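Local coordinates for 462aa long hypothetical selenium-binding protein (Sulfolobus tokodaii, PDB 2ECE) that is of unknown function but folds as a beta propeller and may bind selenium, at residues L66-D71 against V125-E130; P91-R96 against L169-F174; G185-A190 against H231-R236; L284-D289 against N293-I298. All coordinates share one frame; numbering follows the deposited sequence.

Four contacts sample the seams and edges of a ring of seven antiparallel sheets, a beta propeller whose role is not established; no ligand or active site is assigned, so they are read here as architecture. Contacts 1, 2 and 3 each set a loop against another loop or strand, whereas contact 4 is a beta hairpin. Contacts 1 and 2, with centres 21 Å apart, touch where I126 CD1 lies 4.1 Å from L169 CD2. Contacts 3 and 4, with centres 18 Å apart, meet through aromatic rings, F232 CE1 being 4.0 Å from W285 CE3. Contacts 1 and 4 lie on opposite sides of the chain's centre, their own centres 39 Å apart.

Contact 1 of 4, residues L66-D71 against V125-E130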
# COMPACT_ATOMS: atom_id res chain seq x y z
N LEU A 66 -13.67 15.35 2.88
CA LEU A 66 -13.34 15.42 4.30
C LEU A 66 -13.52 16.81 4.91
O LEU A 66 -13.41 17.81 4.21
CB LEU A 66 -11.90 14.93 4.52
CG LEU A 66 -11.69 13.51 3.98
CD1 LEU A 66 -10.24 13.09 4.18
CD2 LEU A 66 -12.64 12.55 4.69
N PRO A 67 -13.81 16.88 6.22
CA PRO A 67 -14.02 18.15 6.93
C PRO A 67 -12.77 18.98 7.24
O PRO A 67 -12.90 20.12 7.67
CB PRO A 67 -14.74 17.71 8.20
CG PRO A 67 -14.11 16.37 8.47
CD PRO A 67 -14.12 15.74 7.09
N TYR A 68 -11.59 18.41 7.06
CA TYR A 68 -10.36 19.16 7.32
C TYR A 68 -9.43 19.12 6.12
O TYR A 68 -9.58 18.28 5.23
CB TYR A 68 -9.60 18.61 8.54
CG TYR A 68 -10.39 18.57 9.82
CD1 TYR A 68 -11.11 17.43 10.18
CD2 TYR A 68 -10.43 19.68 10.68
CE1 TYR A 68 -11.84 17.39 11.37
CE2 TYR A 68 -11.16 19.64 11.86
CZ TYR A 68 -11.86 18.50 12.20
OH TYR A 68 -12.57 18.45 13.38
N ILE A 69 -8.46 20.02 6.11
CA ILE A 69 -7.49 20.11 5.03
C ILE A 69 -6.14 19.53 5.47
O ILE A 69 -5.84 19.47 6.65
CB ILE A 69 -7.34 21.59 4.59
CG1 ILE A 69 -8.63 22.05 3.90
CG2 ILE A 69 -6.16 21.75 3.66
CD1 ILE A 69 -8.73 23.55 3.72
N ASN A 70 -5.36 19.09 4.49
CA ASN A 70 -4.03 18.52 4.71
C ASN A 70 -3.92 17.24 5.56
O ASN A 70 -2.95 17.08 6.30
CB ASN A 70 -3.07 19.57 5.27
CG ASN A 70 -2.78 20.68 4.28
OD1 ASN A 70 -2.60 20.44 3.08
ND2 ASN A 70 -2.73 21.91 4.77
N ASP A 71 -4.89 16.34 5.45
CA ASP A 71 -4.84 15.07 6.19
C ASP A 71 -3.72 14.21 5.60
O ASP A 71 -3.04 13.49 6.32
CB ASP A 71 -6.15 14.28 6.04
CG ASP A 71 -7.25 14.74 7.00
OD1 ASP A 71 -7.05 14.70 8.23
OD2 ASP A 71 -8.33 15.13 6.51
N VAL A 125 -15.35 10.46 13.57
CA VAL A 125 -14.00 10.98 13.40
C VAL A 125 -13.24 10.84 14.71
O VAL A 125 -13.74 11.21 15.77
CB VAL A 125 -14.00 12.47 13.02
CG1 VAL A 125 -12.56 12.98 12.92
CG2 VAL A 125 -14.72 12.68 11.68
N ILE A 126 -12.03 10.28 14.63
CA ILE A 126 -11.18 10.15 15.81
C ILE A 126 -10.15 11.24 15.56
O ILE A 126 -9.32 11.12 14.66
CB ILE A 126 -10.49 8.79 15.85
CG1 ILE A 126 -11.53 7.67 15.82
CG2 ILE A 126 -9.65 8.68 17.12
CD1 ILE A 126 -10.93 6.31 15.66
N GLU A 127 -10.22 12.31 16.35
CA GLU A 127 -9.30 13.43 16.18
C GLU A 127 -7.85 13.06 16.48
O GLU A 127 -7.56 12.17 17.28
CB GLU A 127 -9.74 14.61 17.05
CG GLU A 127 -11.10 15.23 16.67
CD GLU A 127 -11.10 15.85 15.27
OE1 GLU A 127 -10.02 16.15 14.74
OE2 GLU A 127 -12.20 16.05 14.71
N PRO A 128 -6.90 13.76 15.83
CA PRO A 128 -5.46 13.56 15.98
C PRO A 128 -4.96 13.51 17.42
O PRO A 128 -4.11 12.69 17.76
CB PRO A 128 -4.88 14.75 15.22
CG PRO A 128 -5.88 14.93 14.11
CD PRO A 128 -7.18 14.83 14.86
N GLU A 129 -5.47 14.39 18.27
CA GLU A 129 -5.01 14.42 19.65
C GLU A 129 -5.47 13.23 20.47
O GLU A 129 -4.81 12.84 21.44
CB GLU A 129 -5.39 15.76 20.28
CG GLU A 129 -4.78 16.89 19.47
CD GLU A 129 -3.32 16.59 19.11
OE1 GLU A 129 -2.75 17.16 18.15
OE2 GLU A 129 -2.72 15.76 19.83
N GLU A 130 -6.60 12.63 20.10
CA GLU A 130 -7.08 11.45 20.82
C GLU A 130 -6.21 10.28 20.39
O GLU A 130 -5.88 9.41 21.19
CB GLU A 130 -8.54 11.14 20.47
CG GLU A 130 -9.10 9.93 21.21
CD GLU A 130 -9.33 10.19 22.71
OE1 GLU A 130 -9.78 9.26 23.42
OE2 GLU A 130 -9.07 11.32 23.17
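The phenol end of Y68 reaches over to the carboxylate of E127, the one pair of residues that comes within 4.5 Å across the contact. The hydroxyl Y68 OH gives a weak hydrogen bond to E127 OE2, 2.8 Å away. Ring and carboxylate planes stand almost perpendicular, 81° apart, and the two side chains cross at about a right angle. Beyond the hydroxyl, E127 OE2 also comes within 3.5 Å of Y68 CZ, an approach oblique to the ring. The backbones themselves stay well apart, with 10.6 Å between Y68 CA and E127 CA, so the meeting depends on side-chain reach. E127 manages it by bending: CG lies beside its own backbone N, and a second turn at chi2 (-63°) swings the carboxylate across to the tyrosine.

The other carboxylate oxygen, E127 OE1, forms a salt bridge with R107 NE, its stronger polar partner, and the same arginine makes a cation-pi contact with the Y68 ring and a salt bridge with D71. R107 thus ties both segments together, and its charge would be expected to favour an ionised E127. The main chain of E127 has a task as well, for it occupies the N-cap position, and E127 O accepts a weak bond from E130 N at 3.0 Å.

In the propeller, residues 66-71 leave strand 60-65, at one edge of its sheet, on the way to strand 77-78 of the next. There they lie against Y109 of strand 108-112 and I122 of strand 121-126, close to where the latter strand gives way to helix 128-135.

Contact 2 of 4, residues P91-R96 against L169-F174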
# COMPACT_ATOMS: atom_id res chain seq x y z
N PRO A 91 -17.41 -11.83 16.88
CA PRO A 91 -18.79 -11.95 16.41
C PRO A 91 -19.47 -10.65 15.99
O PRO A 91 -19.20 -9.57 16.51
CB PRO A 91 -19.48 -12.60 17.59
CG PRO A 91 -18.85 -11.88 18.74
CD PRO A 91 -17.36 -11.90 18.35
N ASN A 92 -20.38 -10.80 15.03
CA ASN A 92 -21.18 -9.71 14.50
C ASN A 92 -20.47 -8.51 13.89
O ASN A 92 -20.93 -7.38 14.04
CB ASN A 92 -22.16 -9.22 15.58
CG ASN A 92 -23.03 -10.34 16.11
OD1 ASN A 92 -23.60 -11.12 15.34
ND2 ASN A 92 -23.15 -10.43 17.43
N ILE A 93 -19.35 -8.73 13.23
CA ILE A 93 -18.68 -7.63 12.56
C ILE A 93 -18.88 -7.90 11.08
O ILE A 93 -18.95 -9.05 10.66
CB ILE A 93 -17.16 -7.54 12.89
CG1 ILE A 93 -16.47 -8.87 12.61
CG2 ILE A 93 -16.98 -7.10 14.33
CD1 ILE A 93 -14.96 -8.82 12.84
N GLU A 94 -19.01 -6.84 10.28
CA GLU A 94 -19.23 -6.99 8.85
C GLU A 94 -18.33 -6.03 8.09
O GLU A 94 -17.91 -5.01 8.64
CB GLU A 94 -20.70 -6.73 8.52
CG GLU A 94 -21.20 -5.34 8.92
CD GLU A 94 -22.70 -5.15 8.70
OE1 GLU A 94 -23.28 -5.87 7.85
OE2 GLU A 94 -23.30 -4.27 9.35
N ARG A 95 -18.02 -6.35 6.83
CA ARG A 95 -17.19 -5.46 6.02
C ARG A 95 -18.11 -4.30 5.69
O ARG A 95 -18.86 -4.34 4.70
CB ARG A 95 -16.76 -6.15 4.72
CG ARG A 95 -15.73 -5.37 3.93
CD ARG A 95 -15.64 -5.89 2.50
NE ARG A 95 -15.23 -7.29 2.40
CZ ARG A 95 -13.97 -7.72 2.45
NH1 ARG A 95 -12.97 -6.85 2.61
NH2 ARG A 95 -13.71 -9.01 2.33
N ARG A 96 -18.05 -3.26 6.51
CA ARG A 96 -18.94 -2.13 6.32
C ARG A 96 -18.29 -0.75 6.29
O ARG A 96 -18.70 0.11 5.51
CB ARG A 96 -20.00 -2.16 7.43
CG ARG A 96 -20.91 -0.97 7.46
CD ARG A 96 -22.06 -1.19 8.40
NE ARG A 96 -22.99 -0.07 8.33
CZ ARG A 96 -24.16 -0.02 8.96
NH1 ARG A 96 -24.55 -1.03 9.72
NH2 ARG A 96 -24.94 1.05 8.81
N LEU A 169 -7.48 -0.40 17.11
CA LEU A 169 -8.76 0.28 17.29
C LEU A 169 -9.76 -0.81 17.62
O LEU A 169 -9.70 -1.91 17.05
CB LEU A 169 -9.24 0.96 16.01
CG LEU A 169 -8.57 2.16 15.35
CD1 LEU A 169 -9.54 2.66 14.26
CD2 LEU A 169 -8.28 3.26 16.35
N ASP A 170 -10.69 -0.50 18.51
CA ASP A 170 -11.71 -1.45 18.92
C ASP A 170 -12.66 -1.74 17.75
O ASP A 170 -13.11 -0.81 17.07
CB ASP A 170 -12.50 -0.86 20.08
CG ASP A 170 -13.45 -1.85 20.68
OD1 ASP A 170 -13.04 -2.58 21.61
OD2 ASP A 170 -14.60 -1.91 20.21
N HIS A 171 -12.98 -3.02 17.54
CA HIS A 171 -13.88 -3.43 16.45
C HIS A 171 -15.29 -2.86 16.53
O HIS A 171 -15.98 -2.76 15.51
CB HIS A 171 -14.01 -4.96 16.41
CG HIS A 171 -13.14 -5.63 15.41
ND1 HIS A 171 -13.03 -5.20 14.10
CD2 HIS A 171 -12.37 -6.74 15.50
CE1 HIS A 171 -12.23 -6.01 13.43
NE2 HIS A 171 -11.82 -6.96 14.26
N TYR A 172 -15.73 -2.50 17.73
CA TYR A 172 -17.08 -2.00 17.92
C TYR A 172 -17.24 -0.50 18.05
O TYR A 172 -18.12 0.09 17.42
CB TYR A 172 -17.71 -2.71 19.12
CG TYR A 172 -17.68 -4.21 18.98
CD1 TYR A 172 -16.77 -4.98 19.70
CD2 TYR A 172 -18.53 -4.85 18.08
CE1 TYR A 172 -16.72 -6.37 19.53
CE2 TYR A 172 -18.48 -6.23 17.90
CZ TYR A 172 -17.57 -6.99 18.63
OH TYR A 172 -17.53 -8.35 18.46
N SER A 173 -16.38 0.13 18.85
CA SER A 173 -16.47 1.57 19.05
C SER A 173 -15.57 2.32 18.08
O SER A 173 -15.77 3.51 17.83
CB SER A 173 -16.07 1.93 20.48
OG SER A 173 -14.72 1.59 20.72
N PHE A 174 -14.59 1.61 17.53
CA PHE A 174 -13.63 2.20 16.60
C PHE A 174 -12.73 3.17 17.35
O PHE A 174 -12.02 3.96 16.73
CB PHE A 174 -14.34 2.93 15.46
CG PHE A 174 -15.18 2.03 14.60
CD1 PHE A 174 -16.52 2.31 14.37
CD2 PHE A 174 -14.62 0.90 14.01
CE1 PHE A 174 -17.30 1.47 13.58
CE2 PHE A 174 -15.39 0.05 13.22
CZ PHE A 174 -16.73 0.34 13.01
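With chi1 at 54°, I93 places CG1 between its backbone N and carbonyl carbon, and the extended chi2 then carries CD1 over a face of the H171 imidazole, while CG2 is left to meet Y172. The methyl I93 CD1 sits 4.0 Å from the centroid of the H171 ring, a CH-pi contact only 16° off the ring normal although displaced toward the rim, where H171 NE2 is 3.9 Å from I93 CD1. The polar edge of that imidazole is occupied independently, since NE2 bonds to the carbonyl of G146.

Both segments are loops of adjoining propeller blades: 91-96 runs between strands 77-78 and 97-101, whereas 169-174 turns from strand 165-169 into strand 176-179. The second loop is braced from within by D170, whose OD2 accepts from Y172 N at 2.8 Å, an Asx turn, and from S173 N at 3.0 Å, which extends it to an Asx motif, the two donors arriving from opposite faces of the carboxylate plane.

Held on this turn, Y172 projects its phenol across the seam. Y172 OH donates to P91 O over 2.8 Å, in the carbonyl plane and on a lone pair, with a C=O...donor angle of 143°. The carbonyl oxygen is also near the plane of the tyrosine ring, at its edge. Apolar atoms flank this bond: P91 CD lies 3.6 Å from Y172 OH, and I93 CG2 is 4.0 Å from Y172 CE2, the isoleucine and tyrosine crossing at about a right angle.

Contact 3 of 4, residues G185-A190 against H231-R236; sequences GDQYLA and HFWDLR
Carbon over ring is the dominant interaction here: the aliphatic part of Q187 lies flat on one face of the H231 imidazole. Q187 CG stands 3.9 Å from the centroid of the H231 ring, 8° off its normal, a nearly centred CH-pi contact, and Q187 CB adds an approach of 3.6 Å to H231 CE1. Bending at chi2 (-90°) turns the amide away from this face, its plane 86° from that of the imidazole. There is a second apolar touch: Q187 CG, which chi1 (168°) sets opposite the backbone N, also comes 3.9 Å from W233 CZ2 on the benzene ring of the indole.

Polar interactions hold the two rings by their nitrogens. Both nitrogens of H231 are engaged, NE2 with E206 OE2 and ND1 with R240 NH1, and W233 NE1 is bonded to S204 OG; the buried imidazole is therefore pinned at its edge while glutamine carbons cover a face.

Charged groups lie close by. D186 OD2 forms salt bridges with R229 and R240, and D186 OD2 lies 5.0 Å from H231 ND1, not in contact, with R240 serving both the aspartate and the histidine.

H231 and W233 belong to strand 229-234, an inner member of its four-stranded blade between strands 201-204 and 239-245. Residues 185-190 lie on the connection that arrives from strand 176-179 of the preceding blade and leads into strand 193-196, the first strand of this one.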
# COMPACT_ATOMS: atom_id res chain seq x y z
N GLY A 185 11.85 -4.92 21.36
CA GLY A 185 13.27 -5.16 21.15
C GLY A 185 13.90 -3.87 20.67
O GLY A 185 13.64 -2.81 21.24
N ASP A 186 14.71 -3.92 19.62
CA ASP A 186 15.33 -2.70 19.13
C ASP A 186 14.65 -2.12 17.89
O ASP A 186 15.25 -1.33 17.16
CB ASP A 186 16.83 -2.90 18.89
CG ASP A 186 17.13 -3.80 17.70
OD1 ASP A 186 18.33 -3.90 17.36
OD2 ASP A 186 16.20 -4.40 17.12
N GLN A 187 13.41 -2.51 17.65
CA GLN A 187 12.67 -1.96 16.51
C GLN A 187 12.40 -0.49 16.84
O GLN A 187 11.98 -0.17 17.96
CB GLN A 187 11.35 -2.71 16.30
CG GLN A 187 10.39 -2.02 15.32
CD GLN A 187 9.45 -1.04 16.01
OE1 GLN A 187 9.18 0.05 15.50
NE2 GLN A 187 8.95 -1.43 17.17
N TYR A 188 12.63 0.39 15.89
CA TYR A 188 12.42 1.82 16.11
C TYR A 188 11.65 2.44 14.94
O TYR A 188 10.67 3.16 15.14
CB TYR A 188 13.79 2.49 16.30
CG TYR A 188 13.75 3.98 16.56
CD1 TYR A 188 13.84 4.89 15.51
CD2 TYR A 188 13.67 4.48 17.86
CE1 TYR A 188 13.84 6.26 15.74
CE2 TYR A 188 13.66 5.85 18.10
CZ TYR A 188 13.76 6.74 17.04
OH TYR A 188 13.76 8.09 17.27
N LEU A 189 12.09 2.14 13.72
CA LEU A 189 11.44 2.64 12.52
C LEU A 189 10.23 1.77 12.17
O LEU A 189 10.09 0.65 12.67
CB LEU A 189 12.43 2.62 11.35
CG LEU A 189 13.13 3.91 10.89
CD1 LEU A 189 13.23 4.93 12.00
CD2 LEU A 189 14.50 3.53 10.34
N ALA A 190 9.36 2.28 11.31
CA ALA A 190 8.16 1.55 10.90
C ALA A 190 7.70 2.04 9.54
O ALA A 190 8.28 2.98 8.98
CB ALA A 190 7.03 1.76 11.93
N HIS A 231 11.04 -6.91 10.52
CA HIS A 231 10.94 -7.43 11.88
C HIS A 231 9.89 -8.54 11.96
O HIS A 231 8.80 -8.40 11.40
CB HIS A 231 10.56 -6.30 12.84
CG HIS A 231 11.54 -5.17 12.85
ND1 HIS A 231 12.60 -5.12 13.73
CD2 HIS A 231 11.61 -4.05 12.10
CE1 HIS A 231 13.29 -4.01 13.51
NE2 HIS A 231 12.71 -3.34 12.53
N PHE A 232 10.24 -9.62 12.64
CA PHE A 232 9.33 -10.75 12.81
C PHE A 232 8.85 -10.75 14.25
O PHE A 232 9.66 -10.72 15.18
CB PHE A 232 10.06 -12.06 12.49
CG PHE A 232 10.57 -12.11 11.08
CD1 PHE A 232 9.69 -12.36 10.03
CD2 PHE A 232 11.90 -11.83 10.80
CE1 PHE A 232 10.14 -12.31 8.71
CE2 PHE A 232 12.35 -11.78 9.48
CZ PHE A 232 11.47 -12.02 8.44
N TRP A 233 7.53 -10.80 14.43
CA TRP A 233 6.95 -10.77 15.77
C TRP A 233 6.03 -11.95 16.06
O TRP A 233 5.48 -12.57 15.16
CB TRP A 233 6.10 -9.52 15.96
CG TRP A 233 6.71 -8.23 15.58
CD1 TRP A 233 7.10 -7.83 14.34
CD2 TRP A 233 6.93 -7.11 16.45
NE1 TRP A 233 7.53 -6.52 14.37
CE2 TRP A 233 7.44 -6.06 15.66
CE3 TRP A 233 6.73 -6.89 17.82
CZ2 TRP A 233 7.76 -4.80 16.19
CZ3 TRP A 233 7.05 -5.64 18.35
CH2 TRP A 233 7.56 -4.61 17.54
N ASP A 234 5.87 -12.21 17.36
CA ASP A 234 4.96 -13.24 17.86
C ASP A 234 3.66 -12.42 17.94
O ASP A 234 3.53 -11.56 18.81
CB ASP A 234 5.39 -13.68 19.26
CG ASP A 234 4.49 -14.76 19.84
OD1 ASP A 234 3.27 -14.74 19.55
OD2 ASP A 234 5.00 -15.61 20.60
N LEU A 235 2.73 -12.67 17.03
CA LEU A 235 1.47 -11.92 16.99
C LEU A 235 0.71 -11.96 18.32
O LEU A 235 0.14 -10.96 18.76
CB LEU A 235 0.57 -12.49 15.89
CG LEU A 235 -0.31 -11.56 15.05
CD1 LEU A 235 -1.59 -12.30 14.70
CD2 LEU A 235 -0.62 -10.26 15.78
N ARG A 236 0.71 -13.13 18.94
CA ARG A 236 0.01 -13.31 20.20
C ARG A 236 0.64 -12.63 21.40
O ARG A 236 -0.04 -11.92 22.14
CB ARG A 236 -0.12 -14.79 20.49
CG ARG A 236 -0.80 -15.06 21.77
CD ARG A 236 -0.63 -16.49 22.12
NE ARG A 236 -1.61 -16.86 23.11
CZ ARG A 236 -1.35 -17.68 24.10
NH1 ARG A 236 -0.14 -18.22 24.22
NH2 ARG A 236 -2.28 -17.90 25.02

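Contact 4 of 4, residues L284-D289 against N293-I298; sequences LWFYED and NAEKVI
F286 O is gripped twice by N293. The backbone N293 N donates to F286 O over 2.6 Å, nearly in line with the carbonyl at a C=O...donor angle of 161°, and N293 ND2 adds a bond of 3.1 Å to F286 O from above the carbonyl plane. This second bond fixes the amide, which lies only 25° from parallel to the plane of the F286 ring. In return, N293 O takes the hydrogen of F286 N at 2.8 Å.

The same pair also meets carbon to ring. A chi1 of 59° sets F286 CG between its backbone N and carbonyl carbon, leaning the phenyl group over the partner strand. N293 CB then sits 3.6 Å from the centroid of the F286 ring, over one face but toward the rim. At the ring's edge and in its plane, E295 OE2 is 3.5 Å from F286 CZ, an arrangement that sets a probably anionic oxygen against the electropositive C-H rim.

These bonds belong to a beta hairpin of strands 280-288 and 291-304 within one propeller sheet. F286 with N293 and L284 with E295 are antiparallel hydrogen-bonded pairs, their side chains sharing a face. Between them, W285 and A294 form a non-hydrogen-bonded pair, W285 CA and A294 CA 4.1 Å apart, with their side chains on the other face. The tryptophan there packs against I230 and F232 of strand 229-234.

Farther along, L284 CB touches V297 CG1 at 3.8 Å. A classic beta bulge interrupts the pairing where V297 and I298 together stand opposite I282. On the side of the sheet that carries F286 and L284, F354 makes an edge-to-face contact with the F286 ring and also touches L284.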
# COMPACT_ATOMS: atom_id res chain seq x y z
N LEU A 284 12.56 -11.99 -0.73
CA LEU A 284 11.66 -13.05 -0.29
C LEU A 284 12.02 -13.44 1.13
O LEU A 284 13.14 -13.89 1.38
CB LEU A 284 11.80 -14.28 -1.20
CG LEU A 284 11.04 -15.56 -0.82
CD1 LEU A 284 9.54 -15.32 -0.95
CD2 LEU A 284 11.47 -16.71 -1.74
N TRP A 285 11.11 -13.24 2.07
CA TRP A 285 11.36 -13.63 3.45
C TRP A 285 10.60 -14.94 3.61
O TRP A 285 9.49 -15.08 3.11
CB TRP A 285 10.86 -12.57 4.45
CG TRP A 285 9.51 -11.96 4.16
CD1 TRP A 285 9.24 -10.88 3.37
CD2 TRP A 285 8.25 -12.37 4.71
NE1 TRP A 285 7.90 -10.58 3.40
CE2 TRP A 285 7.27 -11.48 4.22
CE3 TRP A 285 7.86 -13.39 5.58
CZ2 TRP A 285 5.92 -11.58 4.56
CZ3 TRP A 285 6.51 -13.50 5.93
CH2 TRP A 285 5.55 -12.59 5.41
N PHE A 286 11.21 -15.91 4.30
CA PHE A 286 10.59 -17.22 4.48
C PHE A 286 11.12 -17.95 5.71
O PHE A 286 12.25 -17.71 6.15
CB PHE A 286 10.84 -18.06 3.23
CG PHE A 286 12.30 -18.26 2.90
CD1 PHE A 286 12.96 -19.42 3.30
CD2 PHE A 286 13.02 -17.28 2.22
CE1 PHE A 286 14.32 -19.61 3.02
CE2 PHE A 286 14.38 -17.46 1.94
CZ PHE A 286 15.03 -18.62 2.35
N TYR A 287 10.31 -18.83 6.28
CA TYR A 287 10.71 -19.60 7.46
C TYR A 287 11.14 -20.99 7.02
O TYR A 287 10.40 -21.69 6.33
CB TYR A 287 9.56 -19.69 8.46
CG TYR A 287 9.95 -20.32 9.78
CD1 TYR A 287 9.74 -21.68 10.02
CD2 TYR A 287 10.52 -19.56 10.80
CE1 TYR A 287 10.09 -22.26 11.24
CE2 TYR A 287 10.87 -20.12 12.02
CZ TYR A 287 10.66 -21.48 12.23
OH TYR A 287 10.99 -22.04 13.45
N GLU A 288 12.33 -21.40 7.44
CA GLU A 288 12.87 -22.69 7.05
C GLU A 288 13.97 -23.11 8.03
O GLU A 288 14.68 -22.26 8.57
CB GLU A 288 13.45 -22.56 5.64
CG GLU A 288 13.83 -23.84 4.95
CD GLU A 288 14.23 -23.58 3.51
OE1 GLU A 288 15.45 -23.54 3.22
OE2 GLU A 288 13.32 -23.39 2.67
N ASP A 289 14.10 -24.41 8.26
CA ASP A 289 15.13 -24.92 9.16
C ASP A 289 15.05 -24.20 10.52
O ASP A 289 16.07 -23.81 11.09
CB ASP A 289 16.51 -24.72 8.52
CG ASP A 289 16.65 -25.50 7.21
OD1 ASP A 289 17.39 -25.03 6.31
OD2 ASP A 289 16.04 -26.59 7.08
N ASN A 293 14.28 -16.40 7.20
CA ASN A 293 15.32 -16.09 6.23
C ASN A 293 14.83 -15.03 5.26
O ASN A 293 13.63 -14.76 5.19
CB ASN A 293 15.70 -17.34 5.44
CG ASN A 293 15.92 -18.54 6.33
OD1 ASN A 293 17.04 -18.81 6.77
ND2 ASN A 293 14.84 -19.27 6.63
N ALA A 294 15.75 -14.44 4.52
CA ALA A 294 15.41 -13.41 3.54
C ALA A 294 16.47 -13.40 2.44
O ALA A 294 17.67 -13.30 2.73
CB ALA A 294 15.33 -12.05 4.21
N GLU A 295 16.03 -13.50 1.20
CA GLU A 295 16.93 -13.52 0.05
C GLU A 295 16.45 -12.58 -1.05
O GLU A 295 15.25 -12.44 -1.28
CB GLU A 295 17.03 -14.94 -0.51
CG GLU A 295 18.03 -15.83 0.22
CD GLU A 295 17.84 -17.29 -0.12
OE1 GLU A 295 17.41 -17.59 -1.26
OE2 GLU A 295 18.14 -18.14 0.75
N LYS A 296 17.40 -11.95 -1.74
CA LYS A 296 17.07 -11.05 -2.83
C LYS A 296 16.71 -11.92 -4.04
O LYS A 296 17.49 -12.76 -4.46
CB LYS A 296 18.26 -10.15 -3.16
CG LYS A 296 18.00 -9.16 -4.29
CD LYS A 296 19.03 -8.03 -4.33
CE LYS A 296 20.45 -8.52 -4.59
NZ LYS A 296 21.41 -7.38 -4.70
N VAL A 297 15.51 -11.71 -4.58
CA VAL A 297 15.07 -12.51 -5.72
C VAL A 297 14.88 -11.72 -7.01
O VAL A 297 14.80 -12.30 -8.10
CB VAL A 297 13.77 -13.27 -5.39
CG1 VAL A 297 14.05 -14.30 -4.30
CG2 VAL A 297 12.69 -12.30 -4.93
N ILE A 298 14.81 -10.40 -6.89
CA ILE A 298 14.65 -9.52 -8.05
C ILE A 298 15.46 -8.25 -7.83
O ILE A 298 15.44 -7.67 -6.75
CB ILE A 298 13.19 -9.08 -8.27
CG1 ILE A 298 12.29 -10.28 -8.58
CG2 ILE A 298 13.12 -8.10 -9.43
CD1 ILE A 298 10.81 -9.92 -8.64